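Local atomic coordinates of potential RNA-dependent RNA polymerase (Human picobirnavirus, PDB entry 5I62), a protein that catalyses RNA-templated RNA synthesis from ribonucleoside triphosphates, probably in both transcription and genome replication of the virus. Residues V337-A342 / S354-D359; P17-Y22 / P145-R150; R125-V130 / Y218-L223. One frame throughout, in Å; residues are numbered along the deposited sequence.

Contact 1: V337-A342 / S354-D359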
# COMPACT_ATOMS: atom_id res chain seq x y z
N VAL A 337 -8.23 -3.93 -15.95
CA VAL A 337 -8.58 -3.54 -17.32
C VAL A 337 -7.34 -3.39 -18.19
O VAL A 337 -7.31 -3.82 -19.35
CB VAL A 337 -9.42 -2.25 -17.31
CG1 VAL A 337 -9.74 -1.81 -18.75
CG2 VAL A 337 -10.72 -2.46 -16.52
N LEU A 338 -6.30 -2.74 -17.65
CA LEU A 338 -5.05 -2.58 -18.39
C LEU A 338 -4.49 -3.93 -18.84
O LEU A 338 -4.00 -4.08 -19.96
CB LEU A 338 -4.03 -1.83 -17.52
CG LEU A 338 -4.20 -0.33 -17.27
CD1 LEU A 338 -3.14 0.15 -16.27
CD2 LEU A 338 -4.10 0.45 -18.58
N GLN A 339 -4.53 -4.92 -17.95
CA GLN A 339 -4.00 -6.24 -18.28
C GLN A 339 -4.82 -6.88 -19.39
O GLN A 339 -4.27 -7.44 -20.34
CB GLN A 339 -3.99 -7.13 -17.02
CG GLN A 339 -3.05 -6.60 -15.90
CD GLN A 339 -2.89 -7.61 -14.76
OE1 GLN A 339 -3.81 -8.34 -14.43
NE2 GLN A 339 -1.68 -7.67 -14.21
N HIS A 340 -6.15 -6.81 -19.29
CA HIS A 340 -6.99 -7.35 -20.35
C HIS A 340 -6.71 -6.64 -21.67
O HIS A 340 -6.64 -7.29 -22.73
CB HIS A 340 -8.47 -7.19 -20.00
CG HIS A 340 -8.97 -8.24 -19.06
ND1 HIS A 340 -9.01 -9.58 -19.41
CD2 HIS A 340 -9.44 -8.16 -17.79
CE1 HIS A 340 -9.50 -10.28 -18.39
NE2 HIS A 340 -9.76 -9.44 -17.40
N GLU A 341 -6.56 -5.32 -21.62
CA GLU A 341 -6.38 -4.53 -22.84
C GLU A 341 -5.07 -4.89 -23.53
O GLU A 341 -5.02 -4.95 -24.77
CB GLU A 341 -6.43 -3.04 -22.53
CG GLU A 341 -6.27 -2.16 -23.76
CD GLU A 341 -6.09 -0.70 -23.39
OE1 GLU A 341 -5.11 -0.38 -22.67
OE2 GLU A 341 -6.95 0.12 -23.79
N ALA A 342 -4.01 -5.13 -22.77
CA ALA A 342 -2.75 -5.55 -23.38
C ALA A 342 -2.93 -6.84 -24.19
O ALA A 342 -2.46 -6.95 -25.32
CB ALA A 342 -1.67 -5.72 -22.31
N SER A 354 -3.17 -14.24 -14.01
CA SER A 354 -2.45 -12.99 -13.80
C SER A 354 -3.06 -12.26 -12.60
O SER A 354 -4.22 -12.47 -12.24
CB SER A 354 -2.52 -12.11 -15.05
OG SER A 354 -2.04 -12.81 -16.20
N GLN A 355 -2.26 -11.40 -11.97
CA GLN A 355 -2.69 -10.72 -10.75
C GLN A 355 -2.26 -9.26 -10.77
O GLN A 355 -1.26 -8.91 -11.41
CB GLN A 355 -2.08 -11.38 -9.49
CG GLN A 355 -2.45 -12.80 -9.25
CD GLN A 355 -1.86 -13.31 -7.95
OE1 GLN A 355 -1.01 -14.19 -7.94
NE2 GLN A 355 -2.31 -12.73 -6.84
N CYS A 356 -3.00 -8.43 -10.05
CA CYS A 356 -2.56 -7.06 -9.82
C CYS A 356 -3.11 -6.55 -8.49
O CYS A 356 -4.14 -7.01 -7.99
CB CYS A 356 -2.98 -6.11 -10.95
SG CYS A 356 -4.72 -6.15 -11.38
N LEU A 357 -2.40 -5.57 -7.94
CA LEU A 357 -2.80 -4.95 -6.69
C LEU A 357 -2.22 -3.55 -6.70
O LEU A 357 -0.99 -3.41 -6.73
CB LEU A 357 -2.31 -5.73 -5.47
CG LEU A 357 -2.59 -5.00 -4.15
CD1 LEU A 357 -4.05 -5.14 -3.78
CD2 LEU A 357 -1.69 -5.53 -3.04
N GLY A 358 -3.07 -2.54 -6.73
CA GLY A 358 -2.57 -1.18 -6.82
C GLY A 358 -1.68 -1.03 -8.03
O GLY A 358 -2.08 -1.36 -9.15
N ASP A 359 -0.44 -0.58 -7.82
CA ASP A 359 0.50 -0.37 -8.90
C ASP A 359 1.36 -1.60 -9.20
O ASP A 359 2.30 -1.50 -9.99
CB ASP A 359 1.40 0.84 -8.62
CG ASP A 359 2.41 0.60 -7.49
OD1 ASP A 359 2.28 -0.38 -6.74
OD2 ASP A 359 3.35 1.43 -7.36

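Contact 2: P17-Y22 / P145-R150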
# COMPACT_ATOMS: atom_id res chain seq x y z
N PRO A 17 -3.88 22.71 19.19
CA PRO A 17 -2.42 22.61 19.36
C PRO A 17 -1.79 21.42 18.66
O PRO A 17 -0.67 21.54 18.16
CB PRO A 17 -2.26 22.50 20.89
CG PRO A 17 -3.42 23.25 21.43
CD PRO A 17 -4.57 22.90 20.48
N GLY A 18 -2.47 20.27 18.65
CA GLY A 18 -1.92 19.11 17.96
C GLY A 18 -1.72 19.34 16.47
O GLY A 18 -0.72 18.93 15.88
N LEU A 19 -2.70 20.01 15.83
CA LEU A 19 -2.57 20.35 14.42
C LEU A 19 -1.44 21.34 14.21
O LEU A 19 -0.71 21.27 13.21
CB LEU A 19 -3.89 20.94 13.92
CG LEU A 19 -4.04 21.21 12.42
CD1 LEU A 19 -3.85 19.91 11.61
CD2 LEU A 19 -5.39 21.87 12.14
N ARG A 20 -1.29 22.28 15.14
CA ARG A 20 -0.22 23.26 15.07
C ARG A 20 1.15 22.60 15.13
O ARG A 20 2.04 22.91 14.32
CB ARG A 20 -0.40 24.24 16.22
CG ARG A 20 0.72 25.21 16.35
CD ARG A 20 0.96 25.87 15.06
NE ARG A 20 0.21 27.10 14.97
CZ ARG A 20 0.55 28.08 14.15
NH1 ARG A 20 1.62 27.91 13.36
NH2 ARG A 20 -0.17 29.19 14.10
N ALA A 21 1.35 21.68 16.07
CA ALA A 21 2.59 20.93 16.13
C ALA A 21 2.80 20.12 14.86
O ALA A 21 3.92 20.03 14.35
CB ALA A 21 2.58 19.99 17.32
N TYR A 22 1.73 19.49 14.37
CA TYR A 22 1.83 18.66 13.17
C TYR A 22 2.45 19.45 12.02
O TYR A 22 3.44 19.02 11.42
CB TYR A 22 0.45 18.13 12.77
CG TYR A 22 0.51 17.21 11.57
CD1 TYR A 22 0.74 15.85 11.72
CD2 TYR A 22 0.37 17.72 10.28
CE1 TYR A 22 0.81 15.01 10.61
CE2 TYR A 22 0.45 16.89 9.18
CZ TYR A 22 0.66 15.54 9.35
OH TYR A 22 0.73 14.73 8.24
N PRO A 145 -12.30 18.02 10.03
CA PRO A 145 -11.80 19.24 10.68
C PRO A 145 -11.19 19.07 12.08
O PRO A 145 -10.48 19.96 12.55
CB PRO A 145 -13.05 20.10 10.79
CG PRO A 145 -14.09 19.10 11.15
CD PRO A 145 -13.74 17.85 10.28
N TYR A 146 -11.48 17.97 12.76
CA TYR A 146 -11.10 17.86 14.17
C TYR A 146 -9.66 17.40 14.38
O TYR A 146 -9.09 17.72 15.42
CB TYR A 146 -12.02 16.91 14.92
CG TYR A 146 -13.45 17.42 14.97
CD1 TYR A 146 -13.77 18.56 15.70
CD2 TYR A 146 -14.46 16.76 14.29
CE1 TYR A 146 -15.08 19.04 15.75
CE2 TYR A 146 -15.76 17.23 14.31
CZ TYR A 146 -16.07 18.37 15.05
OH TYR A 146 -17.36 18.82 15.07
N PHE A 147 -9.07 16.67 13.43
CA PHE A 147 -7.69 16.20 13.57
C PHE A 147 -7.46 15.52 14.93
O PHE A 147 -6.50 15.80 15.65
CB PHE A 147 -6.70 17.33 13.36
CG PHE A 147 -5.35 16.88 12.84
CD1 PHE A 147 -5.18 16.54 11.50
CD2 PHE A 147 -4.27 16.79 13.70
CE1 PHE A 147 -3.94 16.11 11.03
CE2 PHE A 147 -3.03 16.37 13.24
CZ PHE A 147 -2.87 16.03 11.90
N SER A 148 -8.37 14.62 15.28
CA SER A 148 -8.30 13.83 16.50
C SER A 148 -8.35 12.36 16.13
O SER A 148 -8.35 11.99 14.95
CB SER A 148 -9.43 14.17 17.48
OG SER A 148 -9.64 15.56 17.54
N LYS A 149 -8.41 11.51 17.15
CA LYS A 149 -8.72 10.11 16.92
C LYS A 149 -10.18 9.99 16.51
O LYS A 149 -11.06 10.61 17.12
CB LYS A 149 -8.43 9.27 18.16
CG LYS A 149 -6.95 8.86 18.28
CD LYS A 149 -6.52 8.65 19.72
CE LYS A 149 -7.66 8.14 20.57
NZ LYS A 149 -8.34 6.90 20.06
N ARG A 150 -10.43 9.20 15.46
CA ARG A 150 -11.78 8.98 14.96
C ARG A 150 -12.75 8.65 16.08
O ARG A 150 -13.89 9.15 16.12
CB ARG A 150 -11.77 7.86 13.93
CG ARG A 150 -11.23 8.27 12.59
CD ARG A 150 -11.00 7.05 11.72
NE ARG A 150 -10.66 7.41 10.35
CZ ARG A 150 -10.41 6.53 9.39
NH1 ARG A 150 -10.44 5.23 9.65
NH2 ARG A 150 -10.12 6.95 8.17

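Contact 3: R125-V130 / Y218-L223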
# COMPACT_ATOMS: atom_id res chain seq x y z
N ARG A 125 -24.45 -3.02 -2.53
CA ARG A 125 -25.27 -1.93 -2.04
C ARG A 125 -24.46 -1.18 -1.00
O ARG A 125 -23.59 -1.75 -0.33
CB ARG A 125 -26.56 -2.44 -1.44
CG ARG A 125 -26.98 -3.78 -2.00
CD ARG A 125 -28.45 -3.97 -1.85
NE ARG A 125 -28.86 -5.24 -2.46
CZ ARG A 125 -29.79 -5.34 -3.42
NH1 ARG A 125 -30.44 -4.27 -3.90
NH2 ARG A 125 -30.10 -6.54 -3.92
N LEU A 126 -24.74 0.11 -0.89
CA LEU A 126 -24.04 0.94 0.09
C LEU A 126 -24.37 0.45 1.49
O LEU A 126 -25.54 0.20 1.82
CB LEU A 126 -24.45 2.40 -0.06
CG LEU A 126 -23.58 3.27 -0.96
CD1 LEU A 126 -23.82 2.88 -2.42
CD2 LEU A 126 -23.91 4.74 -0.72
N ARG A 127 -23.35 0.30 2.31
CA ARG A 127 -23.60 0.14 3.73
C ARG A 127 -23.97 1.49 4.34
O ARG A 127 -23.66 2.54 3.78
CB ARG A 127 -22.37 -0.44 4.42
CG ARG A 127 -22.10 -1.86 4.00
CD ARG A 127 -21.35 -2.61 5.05
NE ARG A 127 -22.24 -3.18 6.05
CZ ARG A 127 -21.83 -3.93 7.07
NH1 ARG A 127 -20.53 -4.18 7.20
NH2 ARG A 127 -22.70 -4.41 7.94
N SER A 128 -24.65 1.46 5.48
CA SER A 128 -25.02 2.71 6.13
C SER A 128 -23.79 3.34 6.77
O SER A 128 -22.80 2.67 7.07
CB SER A 128 -26.10 2.50 7.19
OG SER A 128 -25.54 1.80 8.28
N GLU A 129 -23.87 4.65 7.01
CA GLU A 129 -22.76 5.33 7.66
C GLU A 129 -22.46 4.71 9.03
O GLU A 129 -21.29 4.52 9.38
CB GLU A 129 -23.03 6.83 7.77
CG GLU A 129 -23.01 7.50 6.40
CD GLU A 129 -23.16 9.00 6.40
OE1 GLU A 129 -23.37 9.62 7.47
OE2 GLU A 129 -23.06 9.58 5.29
N VAL A 130 -23.49 4.35 9.78
CA VAL A 130 -23.28 3.79 11.12
C VAL A 130 -22.58 2.45 11.02
O VAL A 130 -21.61 2.17 11.75
CB VAL A 130 -24.61 3.67 11.89
CG1 VAL A 130 -24.38 2.93 13.20
CG2 VAL A 130 -25.19 5.04 12.17
N TYR A 218 -16.67 1.02 -0.68
CA TYR A 218 -15.45 0.23 -0.82
C TYR A 218 -15.38 -0.90 0.21
O TYR A 218 -14.81 -1.96 -0.07
CB TYR A 218 -14.23 1.13 -0.74
CG TYR A 218 -14.13 2.05 -1.92
CD1 TYR A 218 -13.95 1.54 -3.20
CD2 TYR A 218 -14.23 3.43 -1.77
CE1 TYR A 218 -13.87 2.36 -4.31
CE2 TYR A 218 -14.14 4.27 -2.88
CZ TYR A 218 -13.96 3.73 -4.14
OH TYR A 218 -13.87 4.55 -5.25
N GLN A 219 -15.96 -0.69 1.41
CA GLN A 219 -15.97 -1.76 2.41
C GLN A 219 -16.71 -2.99 1.91
O GLN A 219 -16.11 -4.08 1.88
CB GLN A 219 -16.57 -1.24 3.72
CG GLN A 219 -15.69 -1.21 4.90
CD GLN A 219 -16.40 -0.52 6.07
OE1 GLN A 219 -17.61 -0.68 6.27
NE2 GLN A 219 -15.65 0.24 6.84
N PRO A 220 -17.99 -2.91 1.53
CA PRO A 220 -18.65 -4.12 0.99
C PRO A 220 -18.00 -4.64 -0.29
O PRO A 220 -18.00 -5.85 -0.52
CB PRO A 220 -20.10 -3.66 0.74
CG PRO A 220 -20.03 -2.20 0.68
CD PRO A 220 -18.93 -1.78 1.60
N LEU A 221 -17.45 -3.75 -1.13
CA LEU A 221 -16.76 -4.19 -2.34
C LEU A 221 -15.60 -5.12 -2.01
O LEU A 221 -15.47 -6.22 -2.57
CB LEU A 221 -16.25 -2.97 -3.12
CG LEU A 221 -15.64 -3.25 -4.49
CD1 LEU A 221 -15.88 -2.06 -5.39
CD2 LEU A 221 -14.14 -3.53 -4.43
N ILE A 222 -14.72 -4.67 -1.13
CA ILE A 222 -13.55 -5.46 -0.78
C ILE A 222 -13.96 -6.78 -0.14
O ILE A 222 -13.40 -7.84 -0.47
CB ILE A 222 -12.61 -4.63 0.11
CG1 ILE A 222 -11.94 -3.55 -0.76
CG2 ILE A 222 -11.56 -5.53 0.76
CD1 ILE A 222 -11.30 -2.42 0.02
N LEU A 223 -14.97 -6.75 0.74
CA LEU A 223 -15.44 -7.97 1.40
C LEU A 223 -15.96 -8.99 0.39
O LEU A 223 -15.67 -10.19 0.50
CB LEU A 223 -16.54 -7.65 2.42
CG LEU A 223 -16.13 -7.59 3.88
CD1 LEU A 223 -17.38 -7.47 4.75
CD2 LEU A 223 -15.31 -8.84 4.25

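Contact 1: V337-A342 / S354-D359
Gln339 reaches from helix 327-345 to strand 355-357, where its amide nitrogen NE2 donates a hydrogen bond to Gln355 O at 3.1 Å. The N-H...O angle of 152° is moderately bent, and the donor comes from well above the carbonyl plane, 61° out of it, rather than along a lone pair. The side chain spans the gap because CG stands opposite the carbonyl carbon (chi1 -63°) and the chain then runs extended, carrying the amide away from the helix. At its end the two halves of the amide have different partners: OE1 accepts a bond from Arg336 NH1, one helical turn back, while NE2 faces the strand, which fixes the rotation of the group. The same Arg336 NH1 also binds Ser354 O. The strand leads into the Gly-Asp-Asp turn of polymerase motif C, begun here by Gly358 and Asp359, and helix 327-345 is the helix of motif B, packed beside it in the palm. All four touching residues are buried, and Tyr377, from helix 370-378, packs against Gln339. Cys356 lies over the amide plane of Gln339, with CB 3.8 Å from NE2. Its SG, set between the backbone N and the carbonyl carbon, is brought to 3.9 Å from Gln339 OE1. Ser354 adds a light touch, CB 4.0 Å from Gln339 OE1, while its hydroxyl turns elsewhere, bonded to Asn351 O and Thr364 N.

Contact 2: P17-Y22 / P145-R150
Phe147 projects its ring from the loop before helix 150-157 into the angle between Leu19 and Tyr22, which stand one turn apart on helix 17-28. Its CB bond points at the helix. From CB the chain continues with CG anti to the backbone N (chi1 -153°), and CG is 3.6 Å from Leu19 CD1, the methyl that lies over the ring centre. This is a CH-pi contact on one face, 3.5 Å from Leu19 CD1 to the Phe147 ring centroid and only 10° off the normal, so ring atoms all round it lie at similar distances from the methyl. Phe147 CD1 is 3.6 Å and CE1 3.8 Å from Leu19 CD1; CD2 shares the methyl and also lies 4.0 Å from Leu19 CA. Farther out the partner changes. CE2 approaches Tyr22 CB at 3.9 Å, and the tip atom CZ meets Tyr22 CG at 3.6 Å. CZ rides above one face of the tyrosine ring, near its rim, which makes the pair edge-to-face: the edge of Phe147 points to the face of Tyr22, with planes at 67° and ring centroids 5.1 Å apart. No hydrogen bond joins the two segments, and the contact is mainly apolar, while the tyrosine hydroxyl binds Leu184 O. Around this cluster helix 17-28 packs near strand 176-189, whose Val183 touches both aromatic residues; Phe12 flanks Leu19, Asn141 flanks Phe147, and Pro145, preceded by a cis peptide bond, pairs through its backbone with Asn13 and rests on strand 168-173.

Contact 3: R125-V130 / Y218-L223
A proline kink in helix 208-228 receives the loop that leads into helix 129-135: Pro220 takes Arg127 and the carbonyl of Arg125 against its ring. The ring's CG is the main meeting point, 3.9 Å from Arg127 CG and 3.7 Å from Arg125 O. Pro220 CD is 4.0 Å from the same Arg127 CG. A first torsion that sets Arg127 CG beside the backbone N (chi1 -68°) puts it against the proline ring; the bend at chi3 (86°) only turns the chain beyond. Gln219 comes near on the same helix, its OE1 4.4 Å from Arg127 CD, while its NE2 binds Thr132 O in helix 129-135. Having no N-H, Pro220 cannot make the usual helical bond to the preceding turn; the backbone bond between Arg127 and Gln216 is consistent with the loop taking up the carbonyl left over at the kink. Gln216 NE2 also binds Arg127 O. The next residue, Ser128, is the N-cap of helix 129-135, its OG bonded to Asn131 N. Between the two segments themselves there is no hydrogen bond or ion pair, so this junction at the surface rests on van der Waals contact of the proline ring with an aliphatic chain and a backbone oxygen, while hydrogen bonds run from these segments to Gln216 and Thr132.

In the fold
Contact 1 is buried in the palm, contact 2 is partly buried on the far side of the chain's centre, and contact 3 lies at the surface, with centres 38 Å apart for contacts 1 and 2. Their chemistry follows this: one hydrogen bond from a buried amide, an aromatic and aliphatic cluster, then a proline ring against an aliphatic chain and a carbonyl oxygen at a helix kink. The segments of contacts 2 and 3 alternate along the chain; helix 129-135 leads toward the loop of 145-150, whose Arg150 touches helix 208-228, the helix of contact 3. Contact 1 follows both in sequence, and none of the three touches another.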